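Local structure of uncharacterized protein (Sulfolobus solfataricus, 3EXC) at residues A[17-28]-A[50-59]. The protein cuts single-stranded RNA as a magnesium-dependent Cas2 endoribonuclease of the CRISPR antiviral defence system. The protein carries 2 engineered substitutions. Numbering follows the deposited sequence.
Sequences KRNKLANNLKKL and LVRVVKLIVD
Ile57 enters helix 17-27 as a knob, in a hole formed by Lys17, Lys20, Leu21 and Asn24. Its CG2, anti to the backbone N, drops onto the helix backbone, 3.5 Å from Lys17 O. CD1 reaches the other way along the helix and lies 3.9 Å from Asn24 CB.

Most of the other apolar contacts join methyl groups. Leu21 divides its branches: CD1 meets Val54 CG2 at 4.0 Å, while CD2 turns to Val58 CG1. Farther along, Leu50 CD1 touches two leucines, 3.8 Å from Leu28 CD1 and 3.9 Å from Leu25 CD2. Val53 CG1 packs on Asn24 CB.

At the Lys17 end the contact turns partly polar. The bent chain of Lys17 passes just beyond the C-terminal end of helix 50-57 and meets Asp59, with CD 3.2 Å from Ile57 O. A water is the polar link: it donates to Ile57 O and accepts a weak bond from Lys17 NZ. Asp59 OD1 is instead bonded to Asn61 N.

The axes run nearly antiparallel, at 164° and 10.0 Å apart. Beneath them, Leu21 and Leu25 rest on Tyr10, and Val54 and Val58 on Val65. This is the helix pair covering one face of the antiparallel sheet in the ferredoxin-like fold of Cas2.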
ATOM      1  N   LYS A  17       7.572 -10.414 -13.038  1.00 43.36           N
ATOM      2  CA  LYS A  17       8.344  -9.595 -12.121  1.00 43.07           C
ATOM      3  C   LYS A  17       7.608  -9.428 -10.815  1.00 42.36           C
ATOM      4  O   LYS A  17       8.243  -9.447  -9.769  1.00 41.54           O
ATOM      5  CB  LYS A  17       8.648  -8.203 -12.685  1.00 43.64           C
ATOM      6  CG  LYS A  17       9.628  -8.174 -13.851  1.00 46.22           C
ATOM      7  CD  LYS A  17      10.070  -6.746 -14.089  1.00 49.78           C
ATOM      8  CE  LYS A  17       9.955  -6.334 -15.555  1.00 54.04           C
ATOM      9  NZ  LYS A  17      11.185  -6.606 -16.340  1.00 56.06           N
ATOM     10  N   ARG A  18       6.285  -9.272 -10.868  1.00 41.71           N
ATOM     11  CA  ARG A  18       5.505  -9.157  -9.637  1.00 42.19           C
ATOM     12  C   ARG A  18       5.701 -10.343  -8.679  1.00 42.01           C
ATOM     13  O   ARG A  18       5.869 -10.162  -7.486  1.00 41.26           O
ATOM     14  CB  ARG A  18       4.000  -8.906  -9.860  1.00 42.62           C
ATOM     15  CG  ARG A  18       3.143  -8.844  -8.538  1.00 46.31           C
ATOM     16  CD  ARG A  18       1.794  -8.098  -8.648  1.00 53.02           C
ATOM     17  NE  ARG A  18       1.086  -8.726  -9.744  1.00 59.09           N
ATOM     18  CZ  ARG A  18       1.253  -8.377 -11.025  1.00 61.47           C
ATOM     19  NH1 ARG A  18       2.059  -7.366 -11.313  1.00 64.00           N
ATOM     20  NH2 ARG A  18       0.620  -9.008 -12.016  1.00 59.26           N
ATOM     21  N   ASN A  19       5.708 -11.576  -9.154  1.00 42.19           N
ATOM     22  CA  ASN A  19       5.893 -12.595  -8.139  1.00 41.32           C
ATOM     23  C   ASN A  19       7.314 -12.968  -7.808  1.00 39.61           C
ATOM     24  O   ASN A  19       7.532 -13.497  -6.727  1.00 39.71           O
ATOM     25  CB  ASN A  19       5.074 -13.820  -8.407  1.00 43.69           C
ATOM     26  CG  ASN A  19       5.059 -14.174  -9.810  1.00 46.12           C
ATOM     27  OD1 ASN A  19       4.259 -15.008 -10.221  1.00 52.31           O
ATOM     28  ND2 ASN A  19       5.941 -13.550 -10.597  1.00 51.14           N
ATOM     29  N   LYS A  20       8.278 -12.681  -8.691  1.00 37.22           N
ATOM     30  CA  LYS A  20       9.667 -12.635  -8.247  1.00 34.78           C
ATOM     31  C   LYS A  20       9.810 -11.707  -7.036  1.00 33.46           C
ATOM     32  O   LYS A  20      10.438 -12.069  -6.042  1.00 33.11           O
ATOM     33  CB  LYS A  20      10.536 -12.120  -9.345  1.00 34.99           C
ATOM     34  CG  LYS A  20      12.016 -12.417  -9.142  1.00 37.66           C
ATOM     35  CD  LYS A  20      12.854 -12.008 -10.394  1.00 36.06           C
ATOM     36  CE  LYS A  20      14.018 -12.904 -10.596  1.00 34.89           C
ATOM     37  NZ  LYS A  20      14.675 -12.634 -11.897  1.00 35.47           N
ATOM     38  N   LEU A  21       9.226 -10.513  -7.118  1.00 31.61           N
ATOM     39  CA  LEU A  21       9.294  -9.523  -6.002  1.00 31.02           C
ATOM     40  C   LEU A  21       8.601 -10.048  -4.752  1.00 31.49           C
ATOM     41  O   LEU A  21       9.207 -10.065  -3.709  1.00 30.67           O
ATOM     42  CB  LEU A  21       8.699  -8.172  -6.419  1.00 29.84           C
ATOM     43  CG  LEU A  21       8.783  -7.068  -5.364  1.00 29.55           C
ATOM     44  CD1 LEU A  21      10.216  -6.711  -5.073  1.00 31.43           C
ATOM     45  CD2 LEU A  21       8.017  -5.847  -5.852  1.00 25.93           C
ATOM     46  N   ALA A  22       7.369 -10.553  -4.894  1.00 32.48           N
ATOM     47  CA  ALA A  22       6.616 -11.163  -3.775  1.00 33.79           C
ATOM     48  C   ALA A  22       7.464 -12.247  -3.146  1.00 34.69           C
ATOM     49  O   ALA A  22       7.589 -12.294  -1.927  1.00 34.83           O
ATOM     50  CB  ALA A  22       5.282 -11.730  -4.222  1.00 32.39           C
ATOM     51  N   ASN A  23       8.087 -13.079  -3.976  1.00 36.03           N
ATOM     52  CA  ASN A  23       8.921 -14.190  -3.473  1.00 37.21           C
ATOM     53  C   ASN A  23      10.096 -13.692  -2.687  1.00 36.75           C
ATOM     54  O   ASN A  23      10.429 -14.260  -1.640  1.00 36.56           O
ATOM     55  CB  ASN A  23       9.477 -15.081  -4.607  1.00 37.85           C
ATOM     56  CG  ASN A  23       8.427 -15.991  -5.211  1.00 40.75           C
ATOM     57  OD1 ASN A  23       7.278 -16.070  -4.713  1.00 47.13           O
ATOM     58  ND2 ASN A  23       8.778 -16.639  -6.319  1.00 38.05           N
ATOM     59  N   ASN A  24      10.747 -12.656  -3.218  1.00 36.13           N
ATOM     60  CA  ASN A  24      11.897 -12.067  -2.525  1.00 35.80           C
ATOM     61  C   ASN A  24      11.618 -11.286  -1.258  1.00 35.03           C
ATOM     62  O   ASN A  24      12.361 -11.373  -0.279  1.00 35.24           O
ATOM     63  CB  ASN A  24      12.731 -11.276  -3.483  1.00 35.49           C
ATOM     64  CG  ASN A  24      13.660 -12.186  -4.270  1.00 37.91           C
ATOM     65  OD1 ASN A  24      13.296 -12.692  -5.359  1.00 35.13           O
ATOM     66  ND2 ASN A  24      14.834 -12.481  -3.671  1.00 37.68           N
ATOM     67  N   LEU A  25      10.545 -10.530  -1.276  1.00 34.03           N
ATOM     68  CA  LEU A  25      10.027  -9.925  -0.034  1.00 34.59           C
ATOM     69  C   LEU A  25       9.729 -10.993   1.075  1.00 35.09           C
ATOM     70  O   LEU A  25      10.057 -10.753   2.219  1.00 35.25           O
ATOM     71  CB  LEU A  25       8.796  -9.017  -0.348  1.00 33.12           C
ATOM     72  CG  LEU A  25       8.943  -7.870  -1.356  1.00 30.75           C
ATOM     73  CD1 LEU A  25       7.598  -7.146  -1.537  1.00 26.74           C
ATOM     74  CD2 LEU A  25       9.994  -6.914  -0.850  1.00 28.41           C
ATOM     75  N   LYS A  26       9.128 -12.149   0.756  1.00 36.20           N
ATOM     76  CA  LYS A  26       8.938 -13.178   1.787  1.00 39.17           C
ATOM     77  C   LYS A  26      10.326 -13.608   2.286  1.00 40.17           C
ATOM     78  O   LYS A  26      10.554 -13.702   3.493  1.00 40.67           O
ATOM     79  CB  LYS A  26       8.208 -14.430   1.276  1.00 39.39           C
ATOM     80  CG  LYS A  26       6.760 -14.207   0.943  1.00 42.76           C
ATOM     81  CD  LYS A  26       6.185 -15.510   0.307  1.00 49.54           C
ATOM     82  CE  LYS A  26       5.181 -15.261  -0.909  1.00 52.62           C
ATOM     83  NZ  LYS A  26       3.746 -14.823  -0.600  1.00 51.65           N
ATOM     84  N   LYS A  27      11.268 -13.838   1.361  1.00 40.13           N
ATOM     85  CA  LYS A  27      12.582 -14.348   1.749  1.00 40.43           C
ATOM     86  C   LYS A  27      13.266 -13.438   2.750  1.00 40.03           C
ATOM     87  O   LYS A  27      13.928 -13.934   3.660  1.00 39.77           O
ATOM     88  CB  LYS A  27      13.503 -14.578   0.542  1.00 40.98           C
ATOM     89  CG  LYS A  27      13.178 -15.812  -0.319  1.00 42.60           C
ATOM     90  CD  LYS A  27      14.143 -15.930  -1.549  1.00 45.23           C
ATOM     91  CE  LYS A  27      15.484 -15.196  -1.327  1.00 48.29           C
ATOM     92  NZ  LYS A  27      16.666 -15.929  -1.931  1.00 48.50           N
ATOM     93  N   LEU A  28      13.105 -12.122   2.592  1.00 39.54           N
ATOM     94  CA  LEU A  28      13.723 -11.163   3.519  1.00 39.99           C
ATOM     95  C   LEU A  28      12.937 -11.080   4.828  1.00 40.91           C
ATOM     96  O   LEU A  28      13.151 -10.119   5.612  1.00 42.71           O
ATOM     97  CB  LEU A  28      13.806  -9.741   2.911  1.00 39.19           C
ATOM     98  CG  LEU A  28      14.457  -9.467   1.552  1.00 38.38           C
ATOM     99  CD1 LEU A  28      14.580  -8.004   1.334  1.00 39.04           C
ATOM    100  CD2 LEU A  28      15.805 -10.077   1.474  1.00 37.82           C
ATOM    101  N   LEU A  50      16.997  -4.450   1.040  1.00 44.09           N
ATOM    102  CA  LEU A  50      15.627  -4.263   0.588  1.00 41.74           C
ATOM    103  C   LEU A  50      15.556  -3.374  -0.671  1.00 40.64           C
ATOM    104  O   LEU A  50      14.977  -3.759  -1.686  1.00 40.05           O
ATOM    105  CB  LEU A  50      14.727  -3.705   1.704  1.00 40.78           C
ATOM    106  CG  LEU A  50      13.282  -3.465   1.316  1.00 39.40           C
ATOM    107  CD1 LEU A  50      12.714  -4.773   0.898  1.00 36.29           C
ATOM    108  CD2 LEU A  50      12.496  -2.919   2.506  1.00 40.30           C
ATOM    109  N   VAL A  51      16.162  -2.202  -0.614  1.00 39.49           N
ATOM    110  CA  VAL A  51      16.131  -1.314  -1.741  1.00 39.45           C
ATOM    111  C   VAL A  51      16.823  -1.940  -2.944  1.00 39.15           C
ATOM    112  O   VAL A  51      16.280  -1.871  -4.053  1.00 39.71           O
ATOM    113  CB  VAL A  51      16.724   0.058  -1.366  1.00 39.83           C
ATOM    114  CG1 VAL A  51      16.895   0.953  -2.572  1.00 40.72           C
ATOM    115  CG2 VAL A  51      15.826   0.745  -0.316  1.00 39.77           C
ATOM    116  N   ARG A  52      17.982  -2.573  -2.739  1.00 39.26           N
ATOM    117  CA  ARG A  52      18.712  -3.205  -3.847  1.00 38.98           C
ATOM    118  C   ARG A  52      17.823  -4.293  -4.463  1.00 38.12           C
ATOM    119  O   ARG A  52      17.627  -4.343  -5.664  1.00 39.35           O
ATOM    120  CB  ARG A  52      20.069  -3.746  -3.387  1.00 39.97           C
ATOM    121  CG  ARG A  52      21.288  -3.329  -4.268  1.00 42.87           C
ATOM    122  CD  ARG A  52      22.351  -4.463  -4.429  1.00 48.37           C
ATOM    123  NE  ARG A  52      22.301  -5.581  -3.427  1.00 49.64           N
ATOM    124  CZ  ARG A  52      23.234  -6.560  -3.305  1.00 49.37           C
ATOM    125  NH1 ARG A  52      23.083  -7.502  -2.375  0.50 47.24           N
ATOM    126  NH2 ARG A  52      24.325  -6.605  -4.113  1.00 46.88           N
ATOM    127  N   VAL A  53      17.208  -5.135  -3.658  1.00 37.08           N
ATOM    128  CA  VAL A  53      16.315  -6.156  -4.204  1.00 35.38           C
ATOM    129  C   VAL A  53      15.204  -5.593  -5.065  1.00 35.53           C
ATOM    130  O   VAL A  53      14.962  -6.056  -6.186  1.00 36.67           O
ATOM    131  CB  VAL A  53      15.673  -6.961  -3.069  1.00 36.17           C
ATOM    132  CG1 VAL A  53      14.322  -7.659  -3.493  1.00 36.82           C
ATOM    133  CG2 VAL A  53      16.691  -7.907  -2.458  1.00 35.23           C
ATOM    134  N   VAL A  54      14.492  -4.602  -4.543  1.00 33.57           N
ATOM    135  CA  VAL A  54      13.414  -4.046  -5.288  1.00 32.05           C
ATOM    136  C   VAL A  54      13.940  -3.477  -6.592  1.00 31.05           C
ATOM    137  O   VAL A  54      13.420  -3.778  -7.638  1.00 30.84           O
ATOM    138  CB  VAL A  54      12.695  -2.968  -4.450  1.00 31.67           C
ATOM    139  CG1 VAL A  54      11.729  -2.207  -5.331  1.00 33.46           C
ATOM    140  CG2 VAL A  54      11.968  -3.607  -3.259  1.00 30.61           C
ATOM    141  N   LYS A  55      14.991  -2.662  -6.541  1.00 31.38           N
ATOM    142  CA  LYS A  55      15.522  -2.039  -7.790  1.00 32.81           C
ATOM    143  C   LYS A  55      15.944  -3.064  -8.883  1.00 32.65           C
ATOM    144  O   LYS A  55      15.763  -2.825 -10.101  1.00 32.79           O
ATOM    145  CB  LYS A  55      16.708  -1.102  -7.513  1.00 33.32           C
ATOM    146  CG  LYS A  55      16.408   0.193  -6.736  1.00 38.92           C
ATOM    147  CD  LYS A  55      17.699   1.059  -6.639  1.00 45.87           C
ATOM    148  CE  LYS A  55      17.379   2.368  -5.909  1.00 52.76           C
ATOM    149  NZ  LYS A  55      16.733   3.446  -6.780  1.00 57.46           N
ATOM    150  N   LEU A  56      16.498  -4.194  -8.450  1.00 31.60           N
ATOM    151  CA  LEU A  56      17.029  -5.178  -9.392  1.00 30.57           C
ATOM    152  C   LEU A  56      15.870  -5.903 -10.051  1.00 30.95           C
ATOM    153  O   LEU A  56      15.971  -6.288 -11.214  1.00 31.32           O
ATOM    154  CB  LEU A  56      17.963  -6.140  -8.683  1.00 29.53           C
ATOM    155  CG  LEU A  56      19.319  -5.613  -8.159  1.00 30.85           C
ATOM    156  CD1 LEU A  56      20.135  -6.620  -7.346  1.00 29.14           C
ATOM    157  CD2 LEU A  56      20.224  -5.129  -9.270  1.00 32.27           C
ATOM    158  N   ILE A  57      14.747  -6.038  -9.351  1.00 30.68           N
ATOM    159  CA  ILE A  57      13.646  -6.844  -9.874  1.00 30.74           C
ATOM    160  C   ILE A  57      12.673  -6.035 -10.732  1.00 31.94           C
ATOM    161  O   ILE A  57      12.209  -6.502 -11.753  1.00 30.82           O
ATOM    162  CB  ILE A  57      12.831  -7.555  -8.723  1.00 31.05           C
ATOM    163  CG1 ILE A  57      13.673  -8.674  -8.098  1.00 29.61           C
ATOM    164  CG2 ILE A  57      11.478  -8.164  -9.284  1.00 27.29           C
ATOM    165  CD1 ILE A  57      13.114  -9.131  -6.745  1.00 26.03           C
ATOM    166  N   VAL A  58      12.287  -4.851 -10.270  1.00 32.94           N
ATOM    167  CA  VAL A  58      11.231  -4.166 -10.975  1.00 34.88           C
ATOM    168  C   VAL A  58      11.828  -3.388 -12.150  1.00 37.50           C
ATOM    169  O   VAL A  58      13.042  -3.082 -12.140  1.00 37.94           O
ATOM    170  CB  VAL A  58      10.456  -3.202 -10.040  1.00 35.30           C
ATOM    171  CG1 VAL A  58       9.922  -4.002  -8.809  1.00 32.96           C
ATOM    172  CG2 VAL A  58      11.319  -1.981  -9.665  1.00 29.83           C
ATOM    173  N   ASP A  59      10.976  -3.063 -13.139  1.00 39.30           N
ATOM    174  CA  ASP A  59      11.322  -2.111 -14.222  1.00 40.40           C
ATOM    175  C   ASP A  59      11.141  -0.716 -13.677  1.00 41.01           C
ATOM    176  O   ASP A  59      10.059  -0.250 -13.508  1.00 39.63           O
ATOM    177  CB  ASP A  59      10.408  -2.324 -15.427  1.00 40.28           C
ATOM    178  CG  ASP A  59      10.686  -1.353 -16.592  1.00 41.89           C
ATOM    179  OD1 ASP A  59      11.184  -0.182 -16.420  1.00 41.35           O
ATOM    180  OD2 ASP A  59      10.334  -1.787 -17.713  1.00 39.94           O
TER
HETATM  181  O   HOH W   1      13.833  -5.727 -14.493  1.00 59.86           O